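Local structure of EscN (Escherichia coli O127:H6, 2OBL) at residues Gly89-Asn93 with Leu118-Thr123; Gly69-Arg73 with Leu204-Pro209; Gly242-Thr247 with Ile259-Ala265; Ala10-Arg14 with Asn26-Leu32. The protein belongs to the ATP synthase alpha/beta family of P-loop NTPase-fold proteins and is a component of a type III secretion system. The protein carries 1 engineered substitution. Residues are numbered along the deposited sequence.

Interaction 1 of 4, residues Gly89-Asn93 with Leu118-Thr123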
loop_
_atom_site.group_PDB
_atom_site.type_symbol
_atom_site.label_atom_id
_atom_site.label_comp_id
_atom_site.label_asym_id
_atom_site.label_seq_id
_atom_site.Cartn_x
_atom_site.Cartn_y
_atom_site.Cartn_z
ATOM N N GLY A 89 6.393 -0.368 6.652
ATOM C CA GLY A 89 7.170 0.549 7.487
ATOM C C GLY A 89 7.992 1.527 6.660
ATOM O O GLY A 89 8.030 2.725 6.947
ATOM N N MET A 90 8.668 1.017 5.637
ATOM C CA MET A 90 9.510 1.870 4.794
ATOM C C MET A 90 8.674 2.958 4.152
ATOM O O MET A 90 9.091 4.116 4.043
ATOM C CB MET A 90 10.160 1.041 3.696
ATOM C CG MET A 90 11.289 0.180 4.188
ATOM S SD MET A 90 11.958 -0.790 2.828
ATOM C CE MET A 90 12.369 0.489 1.651
ATOM N N ILE A 91 7.480 2.572 3.722
ATOM C CA ILE A 91 6.578 3.511 3.070
ATOM C C ILE A 91 6.115 4.604 4.037
ATOM O O ILE A 91 6.150 5.787 3.701
ATOM C CB ILE A 91 5.354 2.794 2.416
ATOM C CG1 ILE A 91 5.810 1.934 1.224
ATOM C CG2 ILE A 91 4.361 3.848 1.946
ATOM C CD1 ILE A 91 4.737 0.950 0.705
ATOM N N CYS A 92 5.689 4.217 5.242
ATOM C CA CYS A 92 5.249 5.203 6.224
ATOM C C CYS A 92 6.367 6.191 6.547
ATOM O O CYS A 92 6.123 7.386 6.697
ATOM C CB CYS A 92 4.761 4.532 7.514
ATOM S SG CYS A 92 3.193 3.645 7.373
ATOM N N ASN A 93 7.598 5.694 6.625
ATOM C CA ASN A 93 8.724 6.539 7.014
ATOM C C ASN A 93 9.274 7.368 5.861
ATOM O O ASN A 93 9.899 8.410 6.076
ATOM C CB ASN A 93 9.827 5.680 7.616
ATOM C CG ASN A 93 9.422 5.057 8.936
ATOM O OD1 ASN A 93 8.622 5.622 9.674
ATOM N ND2 ASN A 93 9.982 3.895 9.243
ATOM N N LEU A 118 8.537 -0.231 13.961
ATOM C CA LEU A 118 9.234 0.270 12.764
ATOM C C LEU A 118 9.104 1.786 12.598
ATOM O O LEU A 118 9.781 2.390 11.761
ATOM C CB LEU A 118 8.688 -0.415 11.496
ATOM C CG LEU A 118 8.676 -1.942 11.509
ATOM C CD1 LEU A 118 7.997 -2.489 10.273
ATOM C CD2 LEU A 118 10.106 -2.491 11.592
ATOM N N LEU A 119 8.207 2.401 13.362
ATOM C CA LEU A 119 7.911 3.813 13.145
ATOM C C LEU A 119 8.535 4.677 14.226
ATOM O O LEU A 119 8.161 4.566 15.394
ATOM C CB LEU A 119 6.399 4.042 13.127
ATOM C CG LEU A 119 5.551 3.098 12.270
ATOM C CD1 LEU A 119 4.057 3.472 12.388
ATOM C CD2 LEU A 119 6.004 3.069 10.810
ATOM N N PRO A 120 9.466 5.564 13.836
ATOM C CA PRO A 120 10.061 6.465 14.816
ATOM C C PRO A 120 9.090 7.551 15.278
ATOM O O PRO A 120 8.011 7.745 14.690
ATOM C CB PRO A 120 11.234 7.086 14.056
ATOM C CG PRO A 120 10.838 7.031 12.636
ATOM C CD PRO A 120 10.019 5.772 12.489
ATOM N N GLN A 121 9.481 8.251 16.336
ATOM C CA GLN A 121 8.645 9.284 16.910
ATOM C C GLN A 121 8.223 10.315 15.866
ATOM O O GLN A 121 7.086 10.752 15.866
ATOM C CB GLN A 121 9.357 9.937 18.110
ATOM C CG GLN A 121 9.533 8.977 19.285
ATOM C CD GLN A 121 8.212 8.649 19.955
ATOM O OE1 GLN A 121 7.546 9.536 20.487
ATOM N NE2 GLN A 121 7.805 7.376 19.898
ATOM N N SER A 122 9.124 10.675 14.954
ATOM C CA SER A 122 8.800 11.683 13.937
ATOM C C SER A 122 7.703 11.211 12.977
ATOM O O SER A 122 6.903 12.006 12.477
ATOM C CB SER A 122 10.051 12.093 13.156
ATOM O OG SER A 122 10.612 10.993 12.468
ATOM N N THR A 123 7.655 9.912 12.730
ATOM C CA THR A 123 6.594 9.356 11.903
ATOM C C THR A 123 5.294 9.250 12.695
ATOM O O THR A 123 4.244 9.710 12.239
ATOM C CB THR A 123 6.985 7.988 11.318
ATOM O OG1 THR A 123 8.157 8.139 10.509
ATOM C CG2 THR A 123 5.835 7.398 10.463
#
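Helix 84-94 contributes its residues 89-93, and beside it the chain runs from a loop, L118 to P120, into the short helix 121-124. The backbones come close at two places, with the CA atoms of G89 and L118 5.7 Å apart and those of N93 and T123 6.0 Å apart. G89 makes the first approach possible: its CA lies 4.2 Å from L118 CD1, and a CB there would clash with that methyl. One turn on, C92 CB meets L119 CD2 at 3.8 Å. Helix 84-94 follows a loop with a Walker A-like pattern and lies on the sheet, as in P-loop folds, while the 118-120 loop packs beside it; C92 and L119 both reach L102 of strand 99-105. Near the end of the helix, N93 uses both halves of its amide. Its ND2 donates to L118 O at 2.9 Å, while its OD1 accepts from T123 OG1 at 2.7 Å, so one side chain ties the end of helix 84-94 to both the loop and the first turn of helix 121-124. P120 occupies the N-cap position of that second helix, and its CD comes within 3.1 Å of N93 OD1. The methyl T123 CG2 packs 3.8 Å from C92 O.

Interaction 2 of 4, residues Gly69-Arg73 with Leu204-Pro209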
loop_
_atom_site.group_PDB
_atom_site.type_symbol
_atom_site.label_atom_id
_atom_site.label_comp_id
_atom_site.label_asym_id
_atom_site.label_seq_id
_atom_site.Cartn_x
_atom_site.Cartn_y
_atom_site.Cartn_z
ATOM N N GLY A 69 0.821 7.884 -7.874
ATOM C CA GLY A 69 0.316 9.233 -8.067
ATOM C C GLY A 69 -0.538 9.716 -6.910
ATOM O O GLY A 69 -1.147 8.919 -6.202
ATOM N N ILE A 70 -0.578 11.029 -6.712
ATOM C CA ILE A 70 -1.411 11.603 -5.650
ATOM C C ILE A 70 -2.883 11.308 -5.923
ATOM O O ILE A 70 -3.417 11.659 -6.995
ATOM C CB ILE A 70 -1.173 13.115 -5.483
ATOM C CG1 ILE A 70 0.289 13.385 -5.100
ATOM C CG2 ILE A 70 -2.099 13.695 -4.437
ATOM C CD1 ILE A 70 0.607 14.879 -4.903
ATOM N N GLY A 71 -3.516 10.635 -4.965
ATOM C CA GLY A 71 -4.929 10.259 -5.044
ATOM C C GLY A 71 -5.177 8.869 -5.625
ATOM O O GLY A 71 -6.313 8.462 -5.813
ATOM N N GLN A 72 -4.102 8.143 -5.920
ATOM C CA GLN A 72 -4.196 6.780 -6.421
ATOM C C GLN A 72 -4.710 5.839 -5.342
ATOM O O GLN A 72 -4.481 6.076 -4.150
ATOM C CB GLN A 72 -2.808 6.311 -6.851
ATOM C CG GLN A 72 -2.791 5.154 -7.805
ATOM C CD GLN A 72 -1.387 4.728 -8.162
ATOM O OE1 GLN A 72 -0.418 5.230 -7.591
ATOM N NE2 GLN A 72 -1.265 3.767 -9.076
ATOM N N ARG A 73 -5.420 4.793 -5.779
ATOM C CA ARG A 73 -5.703 3.617 -4.950
ATOM C C ARG A 73 -4.758 2.496 -5.363
ATOM O O ARG A 73 -4.748 2.083 -6.528
ATOM C CB ARG A 73 -7.154 3.154 -5.105
ATOM C CG ARG A 73 -8.193 4.083 -4.452
ATOM C CD ARG A 73 -8.533 5.241 -5.354
ATOM N NE ARG A 73 -8.795 4.757 -6.711
ATOM C CZ ARG A 73 -9.976 4.322 -7.143
ATOM N NH1 ARG A 73 -11.040 4.353 -6.343
ATOM N NH2 ARG A 73 -10.099 3.882 -8.389
ATOM N N LEU A 204 -13.207 2.337 -1.459
ATOM C CA LEU A 204 -12.081 2.760 -2.276
ATOM C C LEU A 204 -12.358 4.059 -2.996
ATOM O O LEU A 204 -11.435 4.855 -3.260
ATOM C CB LEU A 204 -11.681 1.655 -3.269
ATOM C CG LEU A 204 -10.607 0.711 -2.734
ATOM C CD1 LEU A 204 -11.043 0.011 -1.467
ATOM C CD2 LEU A 204 -10.205 -0.305 -3.819
ATOM N N GLU A 205 -13.629 4.292 -3.313
ATOM C CA GLU A 205 -13.990 5.486 -4.059
ATOM C C GLU A 205 -13.869 6.747 -3.201
ATOM O O GLU A 205 -13.904 7.853 -3.721
ATOM C CB GLU A 205 -15.387 5.347 -4.687
ATOM C CG GLU A 205 -15.439 4.321 -5.835
ATOM C CD GLU A 205 -16.795 4.278 -6.540
ATOM O OE1 GLU A 205 -17.615 5.188 -6.302
ATOM O OE2 GLU A 205 -17.036 3.338 -7.341
ATOM N N ARG A 206 -13.694 6.578 -1.890
ATOM C CA ARG A 206 -13.486 7.728 -1.003
ATOM C C ARG A 206 -12.057 8.285 -1.013
ATOM O O ARG A 206 -11.837 9.436 -0.664
ATOM C CB ARG A 206 -13.970 7.417 0.412
ATOM C CG ARG A 206 -15.484 7.322 0.478
ATOM C CD ARG A 206 -15.954 6.666 1.752
ATOM N NE ARG A 206 -15.796 7.529 2.915
ATOM C CZ ARG A 206 -16.175 7.175 4.139
ATOM N NH1 ARG A 206 -16.726 5.976 4.340
ATOM N NH2 ARG A 206 -16.016 8.010 5.149
ATOM N N ALA A 207 -11.091 7.472 -1.430
ATOM C CA ALA A 207 -9.734 7.961 -1.674
ATOM C C ALA A 207 -9.742 8.772 -2.973
ATOM O O ALA A 207 -10.670 8.643 -3.779
ATOM C CB ALA A 207 -8.766 6.781 -1.789
ATOM N N GLY A 208 -8.719 9.591 -3.185
ATOM C CA GLY A 208 -8.598 10.352 -4.440
ATOM C C GLY A 208 -8.063 11.760 -4.277
ATOM O O GLY A 208 -7.943 12.265 -3.158
ATOM N N PRO A 209 -7.737 12.419 -5.404
ATOM C CA PRO A 209 -7.283 13.804 -5.352
ATOM C C PRO A 209 -8.434 14.733 -4.976
ATOM O O PRO A 209 -9.596 14.361 -5.113
ATOM C CB PRO A 209 -6.830 14.095 -6.795
ATOM C CG PRO A 209 -6.824 12.779 -7.497
ATOM C CD PRO A 209 -7.789 11.895 -6.779
#
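A type II beta turn leads into strand 73-78, a central strand of the P-loop fold, beside the loop that runs from helix 194-204 to strand 208-209. G69 opens the turn, which is closed by Q72 N to G69 O at 3.1 Å; G69 N in turn donates to Q72 OE1 at 2.9 Å. I70 meets the second segment through its carbonyl, I70 O lying 3.6 Å from P209 CG. G71, with the positive phi expected at the third position of such a turn, lies against G208, their CA atoms only 3.7 Å apart. G71 allows this approach, since a CB there would run into P209 CD and G208 C; G208 CA makes a CA-H...O contact with G71 O at 3.3 Å. Q72 directs its side chain away from residues 204-209, and its backbone pairs with A217 of strand 214-222. R73 then turns toward the other segment. Its CG packs on A207 CB at 3.8 Å and its NE forms a salt bridge with D241. Beyond that, R73 NH1 donates to L204 O at 3.1 Å, the same oxygen that receives A207 N at 3.2 Å in a type I turn.

Interaction 3 of 4, residues Gly242-Thr247 with Ile259-Ala265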
loop_
_atom_site.group_PDB
_atom_site.type_symbol
_atom_site.label_atom_id
_atom_site.label_comp_id
_atom_site.label_asym_id
_atom_site.label_seq_id
_atom_site.Cartn_x
_atom_site.Cartn_y
_atom_site.Cartn_z
ATOM N N GLY A 242 -3.281 0.723 -9.215
ATOM C CA GLY A 242 -1.922 0.200 -9.256
ATOM C C GLY A 242 -1.835 -0.964 -8.301
ATOM O O GLY A 242 -2.621 -1.053 -7.362
ATOM N N HIS A 243 -0.889 -1.856 -8.533
ATOM C CA HIS A 243 -0.734 -2.983 -7.646
ATOM C C HIS A 243 0.734 -3.389 -7.569
ATOM O O HIS A 243 1.459 -3.417 -8.582
ATOM C CB HIS A 243 -1.634 -4.158 -8.084
ATOM C CG HIS A 243 -1.357 -4.642 -9.468
ATOM N ND1 HIS A 243 -1.823 -3.993 -10.592
ATOM C CD2 HIS A 243 -0.645 -5.702 -9.914
ATOM C CE1 HIS A 243 -1.400 -4.627 -11.669
ATOM N NE2 HIS A 243 -0.688 -5.669 -11.287
ATOM N N ILE A 244 1.156 -3.696 -6.350
ATOM C CA ILE A 244 2.514 -4.098 -6.067
ATOM C C ILE A 244 2.431 -5.526 -5.550
ATOM O O ILE A 244 1.720 -5.797 -4.582
ATOM C CB ILE A 244 3.108 -3.220 -4.961
ATOM C CG1 ILE A 244 3.137 -1.753 -5.398
ATOM C CG2 ILE A 244 4.499 -3.701 -4.556
ATOM C CD1 ILE A 244 3.916 -1.519 -6.678
ATOM N N VAL A 245 3.175 -6.427 -6.161
ATOM C CA VAL A 245 3.079 -7.838 -5.789
ATOM C C VAL A 245 4.381 -8.328 -5.181
ATOM O O VAL A 245 5.442 -8.203 -5.806
ATOM C CB VAL A 245 2.744 -8.697 -7.007
ATOM C CG1 VAL A 245 2.758 -10.184 -6.633
ATOM C CG2 VAL A 245 1.394 -8.268 -7.586
ATOM N N LEU A 246 4.301 -8.896 -3.979
ATOM C CA LEU A 246 5.485 -9.465 -3.327
ATOM C C LEU A 246 5.428 -10.970 -3.478
ATOM O O LEU A 246 4.348 -11.555 -3.404
ATOM C CB LEU A 246 5.499 -9.123 -1.836
ATOM C CG LEU A 246 5.270 -7.666 -1.473
ATOM C CD1 LEU A 246 5.550 -7.424 0.033
ATOM C CD2 LEU A 246 6.148 -6.769 -2.330
ATOM N N THR A 247 6.583 -11.605 -3.659
ATOM C CA THR A 247 6.608 -13.041 -3.900
ATOM C C THR A 247 7.523 -13.787 -2.954
ATOM O O THR A 247 8.572 -13.278 -2.555
ATOM C CB THR A 247 7.042 -13.378 -5.342
ATOM O OG1 THR A 247 8.395 -12.938 -5.552
ATOM C CG2 THR A 247 6.109 -12.723 -6.359
ATOM N N ILE A 259 9.521 -7.333 -4.323
ATOM C CA ILE A 259 8.566 -6.918 -5.330
ATOM C C ILE A 259 8.875 -7.565 -6.679
ATOM O O ILE A 259 9.960 -7.389 -7.236
ATOM C CB ILE A 259 8.562 -5.386 -5.512
ATOM C CG1 ILE A 259 8.209 -4.670 -4.199
ATOM C CG2 ILE A 259 7.607 -5.013 -6.622
ATOM C CD1 ILE A 259 8.551 -3.152 -4.213
ATOM N N ASP A 260 7.915 -8.306 -7.210
ATOM C CA ASP A 260 8.065 -8.838 -8.557
ATOM C C ASP A 260 7.635 -7.754 -9.526
ATOM O O ASP A 260 6.451 -7.451 -9.643
ATOM C CB ASP A 260 7.205 -10.088 -8.735
ATOM C CG ASP A 260 7.440 -10.776 -10.075
ATOM O OD1 ASP A 260 7.287 -10.116 -11.120
ATOM O OD2 ASP A 260 7.769 -11.981 -10.074
ATOM N N ILE A 261 8.594 -7.167 -10.225
ATOM C CA ILE A 261 8.277 -6.015 -11.080
ATOM C C ILE A 261 7.304 -6.380 -12.213
ATOM O O ILE A 261 6.408 -5.601 -12.548
ATOM C CB ILE A 261 9.572 -5.374 -11.630
ATOM C CG1 ILE A 261 10.533 -5.053 -10.474
ATOM C CG2 ILE A 261 9.256 -4.127 -12.492
ATOM C CD1 ILE A 261 10.076 -3.934 -9.537
ATOM N N GLY A 262 7.472 -7.571 -12.785
ATOM C CA GLY A 262 6.682 -7.978 -13.948
ATOM C C GLY A 262 5.221 -8.240 -13.613
ATOM O O GLY A 262 4.353 -8.204 -14.497
ATOM N N LEU A 263 4.945 -8.499 -12.335
ATOM C CA LEU A 263 3.566 -8.755 -11.871
ATOM C C LEU A 263 2.935 -7.510 -11.271
ATOM O O LEU A 263 1.772 -7.519 -10.859
ATOM C CB LEU A 263 3.568 -9.840 -10.802
ATOM C CG LEU A 263 3.918 -11.231 -11.294
ATOM C CD1 LEU A 263 4.023 -12.178 -10.109
ATOM C CD2 LEU A 263 2.844 -11.681 -12.281
ATOM N N SER A 264 3.709 -6.435 -11.216
ATOM C CA SER A 264 3.250 -5.212 -10.574
ATOM C C SER A 264 2.949 -4.213 -11.662
ATOM O O SER A 264 3.402 -4.389 -12.800
ATOM C CB SER A 264 4.302 -4.664 -9.605
ATOM O OG SER A 264 4.574 -5.587 -8.554
ATOM N N ALA A 265 2.189 -3.175 -11.336
ATOM C CA ALA A 265 1.909 -2.132 -12.316
ATOM C C ALA A 265 1.446 -0.849 -11.657
ATOM O O ALA A 265 0.937 -0.855 -10.549
ATOM C CB ALA A 265 0.857 -2.614 -13.339
HETATM O O HOH W 1 8.970 -13.343 -8.211
#
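Two reciprocal hydrogen bonds, H243 N to A265 O and A265 N to H243 O, each 2.9 Å, define an antiparallel hydrogen-bonded pair that adds a short outer strand to the mixed sheet of the P-loop fold. Strand 242-245 runs parallel to strand 73-78 on its other side. Past this pair the regular pattern is broken and a side chain stands in for backbone: V245 N donates to S264 OG at 2.9 Å, and S264 OG donates to D260 O, also at 2.9 Å. Backbone bonding resumes with D260 N to V245 O at 2.8 Å, next to a single bridge between L246 and I259. A water joins T247 OG1 (2.8 Å) to D260 OD2 (2.6 Å), while the T247 hydroxyl also caps helix 248-251 at L250 N. Apolar contacts flank these bonds: V245 CB meets L263 CB at 4.0 Å, and I244 CG2 lies 3.9 Å from I259 CG1, which L246 CD2 approaches to 3.5 Å.

Interaction 4 of 4, residues Ala10-Arg14 with Asn26-Leu32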
loop_
_atom_site.group_PDB
_atom_site.type_symbol
_atom_site.label_atom_id
_atom_site.label_comp_id
_atom_site.label_asym_id
_atom_site.label_seq_id
_atom_site.Cartn_x
_atom_site.Cartn_y
_atom_site.Cartn_z
ATOM N N ALA A 10 -6.457 16.435 17.455
ATOM C CA ALA A 10 -5.869 15.733 18.601
ATOM C C ALA A 10 -5.738 14.228 18.378
ATOM O O ALA A 10 -5.155 13.509 19.205
ATOM C CB ALA A 10 -6.659 16.026 19.899
ATOM N N LEU A 11 -6.264 13.761 17.247
ATOM C CA LEU A 11 -6.163 12.362 16.878
ATOM C C LEU A 11 -4.727 11.995 16.511
ATOM O O LEU A 11 -4.341 10.835 16.601
ATOM C CB LEU A 11 -7.102 12.030 15.707
ATOM C CG LEU A 11 -8.609 11.969 15.956
ATOM C CD1 LEU A 11 -9.362 11.782 14.656
ATOM C CD2 LEU A 11 -8.951 10.843 16.929
ATOM N N LEU A 12 -3.936 12.976 16.088
ATOM C CA LEU A 12 -2.565 12.699 15.653
ATOM C C LEU A 12 -1.688 12.170 16.793
ATOM O O LEU A 12 -1.706 12.709 17.916
ATOM C CB LEU A 12 -1.915 13.940 15.047
ATOM C CG LEU A 12 -2.377 14.413 13.672
ATOM C CD1 LEU A 12 -1.504 15.576 13.226
ATOM C CD2 LEU A 12 -2.317 13.273 12.660
ATOM N N GLY A 13 -0.934 11.119 16.491
ATOM C CA GLY A 13 -0.037 10.484 17.447
ATOM C C GLY A 13 -0.739 9.487 18.347
ATOM O O GLY A 13 -0.126 8.928 19.254
ATOM N N ARG A 14 -2.016 9.233 18.093
ATOM C CA ARG A 14 -2.814 8.413 19.007
ATOM C C ARG A 14 -3.220 7.042 18.479
ATOM O O ARG A 14 -3.432 6.862 17.282
ATOM C CB ARG A 14 -4.061 9.165 19.457
ATOM C CG ARG A 14 -3.743 10.419 20.249
ATOM C CD ARG A 14 -4.878 10.780 21.177
ATOM N NE ARG A 14 -4.378 11.491 22.352
ATOM C CZ ARG A 14 -4.271 10.952 23.562
ATOM N NH1 ARG A 14 -4.649 9.690 23.784
ATOM N NH2 ARG A 14 -3.793 11.680 24.554
ATOM N N ASN A 26 -4.971 7.970 29.248
ATOM C CA ASN A 26 -4.486 9.254 29.752
ATOM C C ASN A 26 -5.468 9.871 30.748
ATOM O O ASN A 26 -6.680 9.800 30.562
ATOM C CB ASN A 26 -4.270 10.237 28.606
ATOM C CG ASN A 26 -3.036 9.921 27.780
ATOM O OD1 ASN A 26 -1.908 10.251 28.162
ATOM N ND2 ASN A 26 -3.246 9.300 26.631
ATOM N N ILE A 27 -4.949 10.508 31.788
ATOM C CA ILE A 27 -5.826 11.158 32.751
ATOM C C ILE A 27 -6.482 12.404 32.129
ATOM O O ILE A 27 -7.576 12.809 32.530
ATOM C CB ILE A 27 -5.094 11.478 34.071
ATOM C CG1 ILE A 27 -6.105 11.890 35.149
ATOM C CG2 ILE A 27 -4.043 12.542 33.843
ATOM C CD1 ILE A 27 -5.633 11.667 36.570
ATOM N N VAL A 28 -5.812 13.007 31.152
ATOM C CA VAL A 28 -6.415 14.085 30.376
ATOM C C VAL A 28 -6.779 13.599 28.976
ATOM O O VAL A 28 -5.921 13.144 28.219
ATOM C CB VAL A 28 -5.508 15.329 30.296
ATOM C CG1 VAL A 28 -6.155 16.409 29.446
ATOM C CG2 VAL A 28 -5.227 15.869 31.698
ATOM N N ALA A 29 -8.061 13.705 28.640
ATOM C CA ALA A 29 -8.565 13.176 27.380
ATOM C C ALA A 29 -8.281 14.109 26.208
ATOM O O ALA A 29 -8.299 15.330 26.356
ATOM C CB ALA A 29 -10.064 12.892 27.485
ATOM N N PRO A 30 -8.021 13.531 25.024
ATOM C CA PRO A 30 -7.861 14.384 23.855
ATOM C C PRO A 30 -9.146 15.156 23.548
ATOM O O PRO A 30 -10.247 14.676 23.825
ATOM C CB PRO A 30 -7.502 13.405 22.732
ATOM C CG PRO A 30 -7.871 12.046 23.242
ATOM C CD PRO A 30 -7.830 12.101 24.727
ATOM N N TYR A 31 -8.979 16.368 23.031
ATOM C CA TYR A 31 -10.086 17.225 22.625
ATOM C C TYR A 31 -10.532 16.861 21.212
ATOM O O TYR A 31 -9.802 17.089 20.242
ATOM C CB TYR A 31 -9.629 18.681 22.672
ATOM C CG TYR A 31 -10.662 19.708 22.272
ATOM C CD1 TYR A 31 -11.889 19.783 22.917
ATOM C CD2 TYR A 31 -10.390 20.630 21.267
ATOM C CE1 TYR A 31 -12.831 20.741 22.556
ATOM C CE2 TYR A 31 -11.320 21.591 20.900
ATOM C CZ TYR A 31 -12.537 21.641 21.549
ATOM O OH TYR A 31 -13.462 22.595 21.183
ATOM N N LEU A 32 -11.716 16.265 21.103
ATOM C CA LEU A 32 -12.249 15.831 19.812
ATOM C C LEU A 32 -13.646 16.399 19.639
ATOM O O LEU A 32 -14.640 15.723 19.905
ATOM C CB LEU A 32 -12.284 14.308 19.724
ATOM C CG LEU A 32 -10.947 13.582 19.886
ATOM C CD1 LEU A 32 -11.159 12.083 19.916
ATOM C CD2 LEU A 32 -9.967 13.966 18.778
HETATM O O HOH W 2 -8.418 18.350 18.381
#
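R14, A10 and P30 bury most of the surface in this contact, and they illustrate how two irregular segments can pack together without direct hydrogen bonding between their backbones. R14 loses the largest area. Its guanidinium lies with one face over the ring of P30, R14 NE being 3.6 Å from P30 CG, so the flat cation is covered by the pyrrolidine. One edge of the same group faces the side chain of N26, and E24 gives its charge a long, weak ion-pair partner. R14 reaches this position by way of a type II beta turn from L11, closed by R14 N to L11 O at 3.2 Å, with G13 supplying the positive phi at the third position. A10 packs on the opposite end of the segment. Its CB lies 4.0 Å from P30 CB and 4.1 Å from L32 CD2, and also comes within 3.3 Å of Y31 O. A water bridges the same region, accepting from A10 N at 2.9 Å and donating to Y31 O at 2.6 Å. L11 CG adds a 3.7 Å contact with L32 CD2. The contact thus joins the connections flanking strand 15-16 at the surface of the protein. On its inner side, L11 and L12 rest on V128 of strand 127-132 and on I151 and F155 of helix 138-156, while the backbones of G13 and R14 pair with C127 and L129.

Interactions 2 and 3 are direct neighbours on the central mixed sheet: Q72 NE2 packs 3.6 Å from G242 CA, although their centres are 19 Å apart. Interaction 1, nested in sequence within the loop closed by interaction 2, stays separate from both, its nearest atoms about 11 Å from interaction 2 and about 7 Å from interaction 3. The L246 side chain of interaction 3 touches residues of the putative Walker A loop; that of L118 in interaction 1 lies near without touching. The calcium ion at N229 and D234 lies about 12 Å from the V245 side chain. Interaction 4 is peripheral, its centre 38 Å from that of interaction 3, across the chain's centre.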